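PDB 4FYE: SidF, inhibitor of growth family, member 3 from Legionella pneumophila subsp. pneumophila, which dephosphorylates phosphoinositides, probably acting as a phosphatidylinositol-3,4,5-trisphosphate 3-phosphatase. Local coordinates for residues G33-E37 / V65-D70; Y285-A289 / Y509-Y513; L305-Q309 / L352-E356; S416-N420 / N624-Q628; I453-D457 / H473-K477. The protein carries 1 engineered substitution. All coordinates share one frame. Residue numbers count along the deposited sequence, not the author numbering.

Interaction 1. Residues G33-E37 / V65-D70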
# COMPACT_ATOMS: atom_id res chain seq x y z
N GLY A 33 -8.66 18.40 12.35
CA GLY A 33 -8.97 18.55 13.77
C GLY A 33 -7.73 18.30 14.63
O GLY A 33 -6.60 18.31 14.13
N TYR A 34 -7.94 18.03 15.92
CA TYR A 34 -6.84 17.93 16.85
C TYR A 34 -5.86 19.12 16.69
O TYR A 34 -4.66 18.94 16.40
CB TYR A 34 -6.14 16.56 16.73
CG TYR A 34 -7.09 15.35 16.78
CD1 TYR A 34 -7.37 14.69 18.02
CD2 TYR A 34 -7.75 14.89 15.63
CE1 TYR A 34 -8.25 13.61 18.09
CE2 TYR A 34 -8.66 13.83 15.70
CZ TYR A 34 -8.88 13.17 16.93
OH TYR A 34 -9.76 12.09 16.98
N PRO A 35 -6.35 20.35 16.88
CA PRO A 35 -5.42 21.49 16.77
C PRO A 35 -4.15 21.37 17.68
O PRO A 35 -4.22 20.93 18.81
CB PRO A 35 -6.28 22.70 17.14
CG PRO A 35 -7.39 22.15 18.03
CD PRO A 35 -7.64 20.73 17.50
N GLY A 36 -2.98 21.71 17.16
CA GLY A 36 -1.75 21.57 17.93
C GLY A 36 -1.24 20.15 17.99
O GLY A 36 -0.12 19.95 18.37
N GLU A 37 -2.02 19.14 17.60
CA GLU A 37 -1.41 17.82 17.39
C GLU A 37 -1.25 17.60 15.88
O GLU A 37 -0.13 17.32 15.44
CB GLU A 37 -2.14 16.67 18.09
CG GLU A 37 -1.91 15.29 17.43
CD GLU A 37 -2.78 14.08 17.98
OE1 GLU A 37 -3.70 14.23 18.85
OE2 GLU A 37 -2.54 12.91 17.55
N VAL A 65 -0.81 10.22 24.20
CA VAL A 65 -1.96 11.08 24.31
C VAL A 65 -2.28 11.58 22.91
O VAL A 65 -3.37 12.11 22.65
CB VAL A 65 -1.57 12.17 25.32
CG1 VAL A 65 -2.05 13.57 24.92
CG2 VAL A 65 -1.95 11.71 26.75
N THR A 66 -1.35 11.40 21.98
CA THR A 66 -1.62 11.69 20.60
C THR A 66 -2.15 10.42 19.96
O THR A 66 -1.97 9.28 20.48
CB THR A 66 -0.32 12.11 19.89
OG1 THR A 66 0.72 11.16 20.16
CG2 THR A 66 0.18 13.49 20.41
N GLY A 67 -2.79 10.56 18.80
CA GLY A 67 -3.26 9.37 18.10
C GLY A 67 -4.45 8.72 18.84
O GLY A 67 -4.72 7.52 18.72
N GLN A 68 -5.19 9.53 19.59
CA GLN A 68 -6.22 9.01 20.43
C GLN A 68 -7.56 9.51 19.91
O GLN A 68 -7.69 10.68 19.65
CB GLN A 68 -5.91 9.51 21.83
CG GLN A 68 -6.24 8.51 22.90
CD GLN A 68 -5.31 7.30 22.97
OE1 GLN A 68 -5.76 6.20 22.99
NE2 GLN A 68 -4.07 7.53 23.12
N PRO A 69 -8.58 8.63 19.70
CA PRO A 69 -9.84 9.24 19.10
C PRO A 69 -10.53 10.15 20.03
O PRO A 69 -10.63 9.88 21.24
CB PRO A 69 -10.77 8.07 18.91
CG PRO A 69 -9.91 6.87 19.06
CD PRO A 69 -8.71 7.19 19.88
N ASP A 70 -11.05 11.23 19.48
CA ASP A 70 -11.82 12.16 20.26
C ASP A 70 -13.11 12.47 19.50
O ASP A 70 -13.03 13.05 18.41
CB ASP A 70 -10.97 13.41 20.45
CG ASP A 70 -11.73 14.51 21.25
OD1 ASP A 70 -12.98 14.60 21.14
OD2 ASP A 70 -11.08 15.28 21.99
O HOH W 1 -5.20 12.36 20.17
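Two long side chains, Tyr34 and Glu37, reach across from one loop to the backbone of another, and the two residues have 70 and 65 Å² covered. Between them Pro35 and Gly36 form a type II turn, as their backbone angles (-54/137 and 79/-13) and the bond from Glu37 N to Tyr34 O at 2.9 Å indicate, so both side chains can reach residues 65-70, Glu37 with its CA-to-CB bond toward them, Tyr34 sideways. Tyr34 OH accepts the amide hydrogen of Asp70 N at 2.9 Å (angle 150°) and is also hydrogen-bonded to Glu74. Tyr34 CE1 lies 3.4 Å from Gln68 O and 3.6 Å from Asp70 CB. The extended Glu37 (chi1 and chi2 both t) brings OE2 to Gly67 N at 2.7 Å (155°). Glu37 OE1 is 2.7 Å from water 1, which can donate to it and accepts from Gln68 N at 2.9 Å. Asp70 is the N-cap of helix 71-92, and Tyr34 N is hydrogen-bonded to Gln73 OE1. Tyr34 OH and Glu37 OE2 thus accept amides directly and Glu37 OE1 reaches one through water, a chiefly polar, side-chain-to-backbone contact just before helix 71-92.

Interaction 2. Residues Y285-A289 / Y509-Y513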
# COMPACT_ATOMS: atom_id res chain seq x y z
N TYR A 285 -20.63 -7.52 -21.34
CA TYR A 285 -19.93 -6.39 -21.95
C TYR A 285 -19.36 -5.53 -20.84
O TYR A 285 -18.15 -5.38 -20.73
CB TYR A 285 -20.86 -5.55 -22.83
CG TYR A 285 -21.40 -6.21 -24.08
CD1 TYR A 285 -20.56 -6.91 -24.94
CD2 TYR A 285 -22.75 -6.09 -24.42
CE1 TYR A 285 -21.06 -7.50 -26.10
CE2 TYR A 285 -23.27 -6.67 -25.59
CZ TYR A 285 -22.42 -7.39 -26.42
OH TYR A 285 -22.92 -7.97 -27.57
N LYS A 286 -20.25 -4.99 -20.01
CA LYS A 286 -19.83 -4.18 -18.89
C LYS A 286 -18.68 -4.81 -18.10
O LYS A 286 -17.81 -4.09 -17.65
CB LYS A 286 -21.00 -3.88 -17.98
CG LYS A 286 -20.61 -3.14 -16.71
CD LYS A 286 -20.51 -1.63 -16.94
CE LYS A 286 -21.84 -0.94 -16.69
NZ LYS A 286 -22.16 -0.97 -15.24
N LYS A 287 -18.68 -6.14 -17.98
CA LYS A 287 -17.61 -6.84 -17.26
C LYS A 287 -16.31 -6.77 -18.03
O LYS A 287 -15.22 -6.58 -17.45
CB LYS A 287 -17.96 -8.30 -17.00
CG LYS A 287 -18.89 -8.48 -15.84
CD LYS A 287 -19.09 -9.95 -15.54
CE LYS A 287 -20.14 -10.11 -14.46
NZ LYS A 287 -20.82 -11.42 -14.61
N LEU A 288 -16.38 -6.92 -19.34
CA LEU A 288 -15.15 -6.83 -20.12
C LEU A 288 -14.61 -5.40 -20.09
O LEU A 288 -13.41 -5.21 -20.02
CB LEU A 288 -15.35 -7.32 -21.54
CG LEU A 288 -14.33 -8.27 -22.15
CD1 LEU A 288 -14.20 -7.94 -23.63
CD2 LEU A 288 -12.97 -8.26 -21.48
N ALA A 289 -15.49 -4.42 -20.07
CA ALA A 289 -15.09 -3.04 -19.88
C ALA A 289 -14.26 -2.86 -18.59
O ALA A 289 -13.17 -2.23 -18.57
CB ALA A 289 -16.33 -2.17 -19.87
N TYR A 509 -11.00 -2.77 -27.34
CA TYR A 509 -12.36 -2.99 -26.96
C TYR A 509 -12.88 -1.86 -26.08
O TYR A 509 -14.01 -1.43 -26.25
CB TYR A 509 -12.55 -4.35 -26.30
CG TYR A 509 -13.91 -4.47 -25.64
CD1 TYR A 509 -14.15 -3.96 -24.37
CD2 TYR A 509 -14.97 -5.09 -26.30
CE1 TYR A 509 -15.38 -4.05 -23.77
CE2 TYR A 509 -16.22 -5.19 -25.68
CZ TYR A 509 -16.41 -4.67 -24.42
OH TYR A 509 -17.63 -4.75 -23.79
N PHE A 510 -12.07 -1.36 -25.14
CA PHE A 510 -12.57 -0.27 -24.29
C PHE A 510 -12.80 1.05 -25.05
O PHE A 510 -13.74 1.76 -24.74
CB PHE A 510 -11.68 -0.02 -23.04
CG PHE A 510 -12.20 1.07 -22.14
CD1 PHE A 510 -11.77 2.40 -22.29
CD2 PHE A 510 -13.10 0.79 -21.13
CE1 PHE A 510 -12.24 3.42 -21.44
CE2 PHE A 510 -13.55 1.81 -20.26
CZ PHE A 510 -13.13 3.12 -20.43
N GLU A 511 -11.91 1.35 -26.01
CA GLU A 511 -12.00 2.55 -26.90
C GLU A 511 -13.39 2.73 -27.52
O GLU A 511 -13.90 3.85 -27.55
CB GLU A 511 -10.92 2.55 -28.00
CG GLU A 511 -9.54 3.07 -27.55
CD GLU A 511 -8.39 2.76 -28.52
OE1 GLU A 511 -8.58 2.86 -29.76
OE2 GLU A 511 -7.27 2.40 -28.05
N GLU A 512 -13.97 1.61 -27.99
CA GLU A 512 -15.34 1.57 -28.55
C GLU A 512 -16.40 1.58 -27.47
O GLU A 512 -17.37 2.36 -27.55
CB GLU A 512 -15.57 0.32 -29.42
CG GLU A 512 -15.31 0.48 -30.91
CD GLU A 512 -16.12 1.59 -31.59
OE1 GLU A 512 -17.38 1.46 -31.72
OE2 GLU A 512 -15.49 2.58 -32.02
N TYR A 513 -16.24 0.71 -26.47
CA TYR A 513 -17.22 0.60 -25.42
C TYR A 513 -17.39 1.94 -24.75
O TYR A 513 -18.50 2.32 -24.35
CB TYR A 513 -16.85 -0.47 -24.39
CG TYR A 513 -17.91 -0.62 -23.27
CD1 TYR A 513 -17.91 0.23 -22.17
CD2 TYR A 513 -18.91 -1.61 -23.34
CE1 TYR A 513 -18.85 0.12 -21.17
CE2 TYR A 513 -19.86 -1.73 -22.32
CZ TYR A 513 -19.81 -0.86 -21.25
OH TYR A 513 -20.71 -0.94 -20.22
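Tyr285 starts the contact with its CB, which lies 3.5 Å from Tyr509 OH and 4.0 Å from Tyr513 CE2, while its ring leads off to helix 522-583, where it touches Asp526 and Lys529. Lys286 points away overall, but its CB and CD lie against Tyr513 OH, CD at 3.4 Å; its NZ bonds to Asp278 O. At Leu288, CD1 sits 3.8 Å from the centroid of the Tyr509 ring and 2° off the normal, a nearly ideal CH-pi contact. Ala289 fits between two tyrosines: its CB is 3.8 Å from the centroid of the Tyr513 ring, 17° off the normal, and 4.4 Å from Tyr509 CE1. The closest backbone approach is Ala289 CA to Phe510 CA, 5.8 Å. The Phe510 side chain also touches Ala292, Val293 and Ile296, further along helix 284-311. The segment axes approach to 10.3 Å at a crossing angle of -122°. Although 509-513 falls in a predicted coiled coil, this steep crossing is that of a globular helix-helix contact, unlike the shallow crossing of coiled-coil partners.

Interaction 3. Residues L305-Q309 / L352-E356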
# COMPACT_ATOMS: atom_id res chain seq x y z
N LEU A 305 5.80 2.59 -10.76
CA LEU A 305 6.98 1.92 -10.25
C LEU A 305 8.26 2.42 -10.90
O LEU A 305 9.31 2.56 -10.25
CB LEU A 305 6.86 0.45 -10.41
CG LEU A 305 5.70 -0.32 -9.76
CD1 LEU A 305 6.22 -1.64 -9.28
CD2 LEU A 305 4.92 0.29 -8.62
N ALA A 306 8.20 2.76 -12.19
CA ALA A 306 9.40 3.23 -12.89
C ALA A 306 9.85 4.56 -12.32
O ALA A 306 11.04 4.79 -12.20
CB ALA A 306 9.14 3.36 -14.37
N GLN A 307 8.90 5.44 -11.98
CA GLN A 307 9.22 6.77 -11.36
C GLN A 307 9.85 6.53 -10.00
O GLN A 307 10.78 7.23 -9.65
CB GLN A 307 7.97 7.73 -11.22
CG GLN A 307 8.30 9.25 -11.13
CD GLN A 307 8.71 9.92 -12.46
OE1 GLN A 307 8.02 9.82 -13.49
NE2 GLN A 307 9.83 10.64 -12.45
N ARG A 308 9.33 5.58 -9.20
CA ARG A 308 9.93 5.32 -7.88
C ARG A 308 11.44 4.93 -8.14
O ARG A 308 12.34 5.41 -7.48
CB ARG A 308 9.19 4.22 -7.08
CG ARG A 308 10.01 3.67 -5.89
CD ARG A 308 9.24 2.77 -4.82
NE ARG A 308 9.76 1.54 -5.15
CZ ARG A 308 10.59 0.76 -4.51
NH1 ARG A 308 10.88 0.82 -3.21
NH2 ARG A 308 10.94 -0.25 -5.25
N GLN A 309 11.68 4.11 -9.17
CA GLN A 309 12.98 3.61 -9.42
C GLN A 309 13.89 4.79 -9.75
O GLN A 309 15.00 4.83 -9.26
CB GLN A 309 12.92 2.58 -10.54
CG GLN A 309 14.20 1.79 -10.75
CD GLN A 309 14.00 0.61 -11.69
OE1 GLN A 309 14.39 0.67 -12.84
NE2 GLN A 309 13.35 -0.45 -11.19
N LEU A 352 14.65 -0.24 -18.97
CA LEU A 352 14.14 -0.07 -17.63
C LEU A 352 13.34 -1.27 -17.34
O LEU A 352 12.62 -1.76 -18.23
CB LEU A 352 13.22 1.11 -17.57
CG LEU A 352 13.80 2.36 -16.94
CD1 LEU A 352 15.32 2.43 -16.99
CD2 LEU A 352 13.20 3.56 -17.66
N SER A 353 13.46 -1.77 -16.10
CA SER A 353 12.55 -2.81 -15.77
C SER A 353 12.19 -2.80 -14.33
O SER A 353 12.95 -2.38 -13.48
CB SER A 353 13.00 -4.21 -16.26
OG SER A 353 14.32 -4.43 -15.98
N VAL A 354 11.01 -3.31 -14.08
CA VAL A 354 10.40 -3.03 -12.88
C VAL A 354 9.85 -4.33 -12.44
O VAL A 354 9.43 -5.10 -13.28
CB VAL A 354 9.39 -1.94 -13.19
CG1 VAL A 354 7.96 -2.42 -13.18
CG2 VAL A 354 9.68 -0.74 -12.34
N THR A 355 9.89 -4.62 -11.15
CA THR A 355 9.13 -5.79 -10.65
C THR A 355 8.17 -5.51 -9.51
O THR A 355 8.52 -4.93 -8.50
CB THR A 355 9.96 -7.11 -10.54
OG1 THR A 355 9.59 -7.88 -9.38
CG2 THR A 355 11.46 -6.91 -10.65
N GLU A 356 6.90 -5.86 -9.71
CA GLU A 356 5.90 -5.61 -8.70
C GLU A 356 5.55 -6.86 -7.91
O GLU A 356 5.26 -7.89 -8.51
CB GLU A 356 4.66 -5.05 -9.34
CG GLU A 356 3.58 -4.71 -8.33
CD GLU A 356 2.18 -4.43 -8.94
OE1 GLU A 356 1.26 -4.18 -8.12
OE2 GLU A 356 1.99 -4.43 -10.21
O HOH W 2 15.76 -1.12 -14.43
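This is a helix laid across a sheet: the late turns of helix 284-311 cover the start of strand 353-360, a central strand of the four-stranded mixed sheet, flanked by 402-416 and 641-645. The segment axes come within 8.5 Å at 114°, so the helix crosses the strand steeply, and Ala306 CA is 6.3 Å from Val354 CA. Strand alternation selects the residues that face the helix. Val354 points toward it and Ser353 and Thr355 point away. Val354 CG2 meets Leu305 CB at 3.6 Å and Ala306 N at 3.8 Å, and Leu305 CD1 reaches Glu356 CB at 3.8 Å. The carboxylate of Glu356 is engaged elsewhere, by Tyr410 and Arg273. At the other end Gln309 NE2 donates to Ser353 O (3.0 Å, 160°), and water 2 joins Gln309 OE1 (2.8 Å, water donating) to Ser353 N (2.9 Å, water accepting). One amide side chain therefore serves Ser353 O directly and Ser353 N through water 2, complementing an apolar interface with a directional tie at its margin.

Interaction 4. Residues S416-N420 / N624-Q628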
# COMPACT_ATOMS: atom_id res chain seq x y z
N SER A 416 -2.41 -13.83 -2.58
CA SER A 416 -3.65 -13.36 -2.06
C SER A 416 -4.06 -14.22 -0.91
O SER A 416 -4.58 -15.32 -1.11
CB SER A 416 -4.67 -13.39 -3.15
OG SER A 416 -5.88 -12.87 -2.65
N TRP A 417 -3.81 -13.76 0.32
CA TRP A 417 -4.16 -14.59 1.46
C TRP A 417 -4.92 -13.73 2.40
O TRP A 417 -4.37 -12.72 2.90
CB TRP A 417 -2.94 -15.04 2.21
CG TRP A 417 -2.13 -16.15 1.62
CD1 TRP A 417 -2.48 -17.51 1.54
CD2 TRP A 417 -0.76 -16.07 1.12
NE1 TRP A 417 -1.45 -18.23 0.98
CE2 TRP A 417 -0.39 -17.44 0.72
CE3 TRP A 417 0.15 -15.06 0.98
CZ2 TRP A 417 0.84 -17.73 0.18
CZ3 TRP A 417 1.40 -15.35 0.43
CH2 TRP A 417 1.73 -16.65 0.03
N GLY A 418 -6.14 -14.18 2.71
CA GLY A 418 -7.13 -13.35 3.39
C GLY A 418 -6.82 -13.07 4.84
O GLY A 418 -6.01 -13.81 5.48
N VAL A 419 -7.50 -12.07 5.41
CA VAL A 419 -7.24 -11.72 6.77
C VAL A 419 -8.54 -11.57 7.62
O VAL A 419 -8.51 -11.52 8.85
CB VAL A 419 -6.33 -10.47 6.59
CG1 VAL A 419 -7.03 -9.21 6.80
CG2 VAL A 419 -4.89 -10.63 7.04
N ASN A 420 -9.70 -11.48 6.97
CA ASN A 420 -10.93 -11.22 7.73
C ASN A 420 -11.49 -12.56 8.25
O ASN A 420 -10.82 -13.58 8.27
CB ASN A 420 -11.95 -10.48 6.89
CG ASN A 420 -12.49 -11.36 5.77
OD1 ASN A 420 -13.23 -10.91 4.88
ND2 ASN A 420 -12.11 -12.63 5.80
N ASN A 624 -2.25 -14.47 12.05
CA ASN A 624 -2.91 -13.65 11.05
C ASN A 624 -2.12 -12.69 10.14
O ASN A 624 -2.26 -12.70 8.90
CB ASN A 624 -4.15 -12.98 11.63
CG ASN A 624 -5.18 -12.64 10.58
OD1 ASN A 624 -6.09 -11.79 10.83
ND2 ASN A 624 -5.10 -13.28 9.45
N PHE A 625 -1.30 -11.78 10.52
CA PHE A 625 -0.89 -11.20 9.13
C PHE A 625 0.49 -11.69 8.69
O PHE A 625 1.16 -11.06 7.83
CB PHE A 625 -0.89 -9.66 9.18
CG PHE A 625 -2.28 -9.02 9.22
CD1 PHE A 625 -2.66 -8.14 8.19
CD2 PHE A 625 -3.20 -9.31 10.22
CE1 PHE A 625 -3.89 -7.50 8.20
CE2 PHE A 625 -4.45 -8.68 10.24
CZ PHE A 625 -4.80 -7.77 9.23
N LYS A 626 0.99 -12.75 9.33
CA LYS A 626 2.44 -13.04 9.33
C LYS A 626 2.99 -13.46 7.94
O LYS A 626 4.13 -13.09 7.58
CB LYS A 626 2.78 -14.14 10.32
CG LYS A 626 2.37 -13.87 11.73
CD LYS A 626 3.27 -14.67 12.65
CE LYS A 626 2.81 -14.53 14.10
NZ LYS A 626 3.66 -15.51 14.84
N LEU A 627 2.18 -14.17 7.16
CA LEU A 627 2.72 -14.80 5.96
C LEU A 627 2.80 -13.70 4.93
O LEU A 627 3.85 -13.55 4.29
CB LEU A 627 1.89 -16.01 5.49
CG LEU A 627 2.22 -16.60 4.09
CD1 LEU A 627 3.69 -17.02 3.97
CD2 LEU A 627 1.28 -17.78 3.80
N GLN A 628 1.75 -12.89 4.87
CA GLN A 628 1.69 -11.72 4.00
C GLN A 628 2.83 -10.78 4.33
O GLN A 628 3.55 -10.29 3.44
CB GLN A 628 0.31 -11.08 4.16
CG GLN A 628 -0.89 -12.03 3.89
CD GLN A 628 -1.42 -12.75 5.13
OE1 GLN A 628 -0.67 -13.16 5.97
NE2 GLN A 628 -2.71 -12.99 5.20
O HOH W 3 -3.56 -14.52 7.51
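Apolar contacts make up two separate patches. In the first, Leu627 CD2 stands over the face of the six-membered ring of Trp417, 3.6 Å from its centroid and 14° off the normal, with the closest approach 3.5 Å to Trp417 CE2. In the second, Val419 CG2 lies 3.4 Å from the centroid of the Phe625 ring and 8° off its normal. Both qualify as CH-pi contacts, one donor coming from each segment. Val419 and Trp417 are the most covered residues here, at 91 and 82 Å².

Direct polar contact comes from Gln628, whose NE2 donates to Trp417 O at 2.8 Å (156°) and lies 3.7 Å from Val419 CG2. Its own OE1 takes a weak bond from Leu627 N (3.2 Å, 122°). A water-mediated link follows: water 3 accepts from Gln628 NE2 at 2.9 Å and can donate to Asn624 O at 2.6 Å and to Gly418 O at 3.3 Å.

This buried loop-to-helix contact joins the loop after strand 402-416 to the N-terminal end of helix 626-637, Phe625 being its N-cap residue. Helix 652-668 flanks Val419, Phe625 and Gln628, while Trp417 also touches helices 438-458 and 590-614.

Interaction 5. Residues I453-D457 / H473-K477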
# COMPACT_ATOMS: atom_id res chain seq x y z
N ILE A 453 16.68 -18.35 -4.54
CA ILE A 453 17.75 -19.27 -4.92
C ILE A 453 18.75 -18.52 -5.82
O ILE A 453 19.94 -18.45 -5.50
CB ILE A 453 17.22 -20.59 -5.58
CG1 ILE A 453 16.27 -21.38 -4.66
CG2 ILE A 453 18.35 -21.52 -6.05
CD1 ILE A 453 16.80 -21.67 -3.28
N ARG A 454 18.25 -17.90 -6.90
CA ARG A 454 19.09 -17.21 -7.85
C ARG A 454 19.91 -16.17 -7.15
O ARG A 454 21.12 -16.08 -7.36
CB ARG A 454 18.26 -16.50 -8.90
CG ARG A 454 17.52 -17.43 -9.83
CD ARG A 454 17.07 -16.63 -11.03
NE ARG A 454 15.67 -16.90 -11.36
CZ ARG A 454 14.69 -16.00 -11.30
NH1 ARG A 454 14.94 -14.74 -10.93
NH2 ARG A 454 13.46 -16.36 -11.63
N ASN A 455 19.25 -15.41 -6.30
CA ASN A 455 19.88 -14.29 -5.63
C ASN A 455 20.84 -14.77 -4.56
O ASN A 455 21.77 -14.06 -4.19
CB ASN A 455 18.82 -13.37 -5.03
CG ASN A 455 19.38 -12.01 -4.64
OD1 ASN A 455 19.98 -11.84 -3.57
ND2 ASN A 455 19.14 -11.02 -5.48
N LEU A 456 20.63 -15.99 -4.08
CA LEU A 456 21.61 -16.63 -3.17
C LEU A 456 22.83 -17.09 -3.92
O LEU A 456 23.94 -16.83 -3.48
CB LEU A 456 21.00 -17.77 -2.36
CG LEU A 456 20.74 -17.53 -0.85
CD1 LEU A 456 20.27 -16.11 -0.50
CD2 LEU A 456 19.77 -18.57 -0.30
N ASP A 457 22.60 -17.76 -5.06
CA ASP A 457 23.67 -18.20 -5.96
C ASP A 457 24.65 -17.06 -6.25
O ASP A 457 25.83 -17.31 -6.47
CB ASP A 457 23.08 -18.74 -7.29
CG ASP A 457 22.23 -20.02 -7.10
OD1 ASP A 457 22.12 -20.50 -5.95
OD2 ASP A 457 21.66 -20.56 -8.09
N HIS A 473 22.80 -22.15 2.27
CA HIS A 473 22.50 -22.05 0.86
C HIS A 473 22.21 -23.42 0.32
O HIS A 473 21.13 -23.64 -0.23
CB HIS A 473 23.67 -21.39 0.16
CG HIS A 473 23.47 -21.24 -1.32
ND1 HIS A 473 22.53 -21.90 -2.00
CD2 HIS A 473 24.17 -20.48 -2.25
CE1 HIS A 473 22.60 -21.57 -3.30
NE2 HIS A 473 23.60 -20.69 -3.45
N THR A 474 23.16 -24.36 0.50
CA THR A 474 23.01 -25.78 0.07
C THR A 474 21.62 -26.30 0.41
O THR A 474 20.92 -26.82 -0.46
CB THR A 474 24.06 -26.71 0.72
OG1 THR A 474 25.33 -26.49 0.09
CG2 THR A 474 23.68 -28.22 0.60
N LEU A 475 21.24 -26.12 1.68
CA LEU A 475 19.95 -26.58 2.18
C LEU A 475 18.75 -25.84 1.58
O LEU A 475 17.69 -26.45 1.37
CB LEU A 475 19.91 -26.51 3.70
CG LEU A 475 20.96 -27.36 4.44
CD1 LEU A 475 20.69 -27.34 5.94
CD2 LEU A 475 21.02 -28.81 3.95
N LEU A 476 18.92 -24.55 1.29
CA LEU A 476 17.79 -23.75 0.82
C LEU A 476 17.50 -23.99 -0.62
O LEU A 476 16.41 -23.65 -1.09
CB LEU A 476 18.01 -22.26 1.03
CG LEU A 476 17.78 -21.74 2.45
CD1 LEU A 476 17.37 -20.28 2.32
CD2 LEU A 476 16.75 -22.55 3.23
N LYS A 477 18.48 -24.57 -1.31
CA LYS A 477 18.36 -24.93 -2.72
C LYS A 477 17.11 -25.74 -2.94
O LYS A 477 16.58 -25.77 -4.04
CB LYS A 477 19.58 -25.71 -3.18
CG LYS A 477 20.63 -24.88 -3.91
CD LYS A 477 20.20 -24.62 -5.35
CE LYS A 477 21.30 -23.93 -6.16
NZ LYS A 477 20.81 -23.29 -7.42
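Lys477 and Asp457 carry the charged part of this contact: Lys477 NZ forms a salt bridge with Asp457 OD2 at 2.9 Å and adds a weak, longer bond to Asp457 OD1 at 3.4 Å. Asp457 OD1 is crowded as well, lying near the plane of the His473 ring, at its edge, 2.9 Å from His473 CE1. It also sits 3.0 Å from Ile453 O, but these are two acceptors and do not bond. Ile453 O is satisfied within its helix by Asp457 N at 2.8 Å; in the partner helix His473 O receives Lys477 N at 3.0 Å. The Ile453 side chain lies close against polar atoms, CD1 3.0 Å from Leu476 O and CG2 3.3 Å from Lys477 NZ. Behind this edge the contact turns apolar. Leu456 CB stands 4.1 Å from the centroid of the His473 ring, 10° off its normal, a CH-pi contact, and Leu456 CD2 meets Leu476 CD1 at 3.9 Å. The nearest CA pairs, Ile453 with Lys477 and Leu456 with His473, run in opposite directions, as in a helical hairpin. Leu456 and Leu476 both touch Cys603. A buried leucine pair is thus combined with an ion pair between exposed residues, the leucine side facing helix 590-614.

Overall arrangement
From the N terminus, interaction 1 closes a short loop holding strands 39-42 and 50-55 and is complete before the others begin. Interaction 2 opens next, on helix 284-311, and closes only at helix 482-514; nested inside it are interaction 3, which uses the same helix 284-311 to cover the strand 353-360, and later interaction 5, which pairs helices 438-458 and 467-476. Interaction 4 opens after interaction 3, encloses interaction 5, and crosses interaction 2, ending at helix 626-637. The centres of interactions 3, 4 and 5 lie about 25 to 26 Å apart; interaction 1 is remote, with its centre about 49 Å from that of interaction 5, on opposite sides of the chain's centre.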